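Splicing factor U2AF 35 KDA subunit (Homo sapiens, PDB 1JMT) pairs with the large U2AF subunit and mediates the protein-protein and protein-RNA interactions needed for accurate 3'-splice site selection in pre-mRNA. Local coordinates at residues Leu7-Asn12 with Gln96-Glu101. The protein carries 1 engineered substitution. Residues are numbered along the deposited sequence; the frame is centred on the assembly and turned at random.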
# COMPACT_ATOMS: atom_id res chain seq x y z
N LEU A 7 -3.06 -3.01 -4.57
CA LEU A 7 -2.28 -3.94 -5.37
C LEU A 7 -0.79 -3.69 -5.53
O LEU A 7 -0.36 -2.61 -5.97
CB LEU A 7 -2.93 -4.09 -6.75
CG LEU A 7 -4.43 -4.39 -6.67
CD1 LEU A 7 -5.04 -4.42 -8.06
CD2 LEU A 7 -4.66 -5.72 -5.96
N ASN A 8 -0.01 -4.70 -5.16
CA ASN A 8 1.43 -4.68 -5.25
C ASN A 8 2.04 -3.41 -4.70
O ASN A 8 3.05 -2.93 -5.20
CB ASN A 8 1.86 -4.87 -6.71
CG ASN A 8 1.48 -6.23 -7.26
OD1 ASN A 8 1.65 -6.49 -8.45
ND2 ASN A 8 0.99 -7.12 -6.40
N ILE A 9 1.44 -2.86 -3.66
CA ILE A 9 1.94 -1.63 -3.09
C ILE A 9 3.20 -1.86 -2.23
O ILE A 9 4.05 -0.99 -2.13
CB ILE A 9 0.85 -0.94 -2.25
CG1 ILE A 9 1.26 0.51 -1.97
CG2 ILE A 9 0.60 -1.74 -0.96
CD1 ILE A 9 0.13 1.37 -1.44
N TYR A 10 3.32 -3.05 -1.64
CA TYR A 10 4.48 -3.35 -0.81
C TYR A 10 5.64 -3.90 -1.61
O TYR A 10 5.63 -5.06 -2.03
CB TYR A 10 4.11 -4.36 0.28
CG TYR A 10 5.22 -4.58 1.29
CD1 TYR A 10 5.70 -3.53 2.06
CD2 TYR A 10 5.78 -5.84 1.47
CE1 TYR A 10 6.73 -3.72 2.98
CE2 TYR A 10 6.81 -6.05 2.39
CZ TYR A 10 7.28 -4.98 3.14
OH TYR A 10 8.29 -5.17 4.06
N ARG A 11 6.65 -3.07 -1.83
CA ARG A 11 7.83 -3.46 -2.59
C ARG A 11 9.03 -3.68 -1.69
O ARG A 11 9.11 -3.12 -0.60
CB ARG A 11 8.16 -2.40 -3.64
CG ARG A 11 7.37 -2.50 -4.93
CD ARG A 11 6.31 -3.58 -4.88
NE ARG A 11 5.74 -3.85 -6.20
CZ ARG A 11 5.27 -2.90 -7.00
NH1 ARG A 11 5.29 -1.62 -6.64
NH2 ARG A 11 4.77 -3.23 -8.19
N ASN A 12 9.97 -4.49 -2.17
CA ASN A 12 11.17 -4.77 -1.39
C ASN A 12 12.25 -5.52 -2.19
O ASN A 12 12.52 -6.69 -1.91
CB ASN A 12 10.79 -5.56 -0.14
CG ASN A 12 11.83 -5.47 0.95
OD1 ASN A 12 12.76 -4.67 0.87
ND2 ASN A 12 11.67 -6.28 1.98
N GLN A 96 4.89 5.75 -7.07
CA GLN A 96 4.02 4.98 -7.96
C GLN A 96 2.58 5.35 -7.69
O GLN A 96 2.23 5.77 -6.60
CB GLN A 96 4.18 3.48 -7.71
CG GLN A 96 5.53 2.89 -8.05
CD GLN A 96 5.88 3.04 -9.51
OE1 GLN A 96 5.03 2.85 -10.39
NE2 GLN A 96 7.14 3.36 -9.79
N PRO A 97 1.72 5.24 -8.71
CA PRO A 97 0.32 5.58 -8.46
C PRO A 97 -0.26 4.39 -7.68
O PRO A 97 0.23 3.27 -7.81
CB PRO A 97 -0.26 5.67 -9.86
CG PRO A 97 0.50 4.58 -10.58
CD PRO A 97 1.92 4.81 -10.10
N ILE A 98 -1.27 4.62 -6.86
CA ILE A 98 -1.87 3.52 -6.11
C ILE A 98 -2.90 2.85 -7.00
O ILE A 98 -3.54 3.51 -7.82
CB ILE A 98 -2.60 4.00 -4.85
CG1 ILE A 98 -1.59 4.57 -3.86
CG2 ILE A 98 -3.43 2.85 -4.25
CD1 ILE A 98 -2.22 5.20 -2.62
N HIS A 99 -3.05 1.54 -6.86
CA HIS A 99 -4.05 0.78 -7.61
C HIS A 99 -4.96 0.18 -6.54
O HIS A 99 -4.66 -0.89 -5.99
CB HIS A 99 -3.37 -0.33 -8.43
CG HIS A 99 -2.66 0.17 -9.65
ND1 HIS A 99 -3.31 0.38 -10.85
CD2 HIS A 99 -1.37 0.51 -9.85
CE1 HIS A 99 -2.44 0.82 -11.74
NE2 HIS A 99 -1.26 0.92 -11.16
N ALA A 100 -6.04 0.89 -6.22
CA ALA A 100 -6.98 0.46 -5.20
C ALA A 100 -8.16 -0.25 -5.82
O ALA A 100 -8.53 0.02 -6.97
CB ALA A 100 -7.45 1.66 -4.40
N GLU A 101 -8.79 -1.13 -5.05
CA GLU A 101 -9.90 -1.91 -5.57
C GLU A 101 -10.70 -2.59 -4.46
O GLU A 101 -10.12 -3.15 -3.52
CB GLU A 101 -9.29 -2.94 -6.52
CG GLU A 101 -10.17 -4.04 -7.04
CD GLU A 101 -9.37 -5.02 -7.89
OE1 GLU A 101 -8.76 -4.58 -8.89
OE2 GLU A 101 -9.33 -6.22 -7.55
O HOH W 1 -1.06 0.08 -5.31
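Leu7 and His99 lie opposite each other on the first and last strands of the RNA recognition motif (RRM), antiparallel neighbours in its sheet, and one direct hydrogen bond joins the segments. Leu7 N donates to His99 O at 3.0 Å, with an N-H...O angle of 169°; the ladder goes on with a backbone bond between Glu101 and Ala5. The return bond is replaced by a water, which donates to Leu7 O at 2.9 Å and accepts from His99 N at the same distance. The water sits where the strands part: the chain turns at Asn8, and Ile9 already stands farther from Ile98, their CA atoms 7.1 Å apart.

Leu7 CB and His99 CB come to 4.1 Å. With CG beside its own backbone N (chi1 -50°), Leu7 packs against the bonded carbonyl oxygen, its CG 3.6 Å from His99 O. Its CD1 continues to OE1 of Glu101, 3.8 Å away; the extended glutamate crosses the leucine at a slant, an apolar branch against a carboxylate oxygen. Beyond the water, Ile9 CD1 reaches back to Ile98 CG1, a loose apolar touch at 4.4 Å.

The bound peptide lies against Pro97, Ile98 and His99: Ile98 O accepts a hydrogen bond from a basic side chain of the peptide, His99 NE2 bonds a polar one, and an aromatic side chain rests on Ile98. Strand 68-75 flanks 7-12 on its other side, where Ile9 and Tyr10 together sit across from Gly69, a classic bulge. Ile98 packs on Leu88 of helix 78-88 and on Phe93 of strand 92-93, which Ile9 also touches.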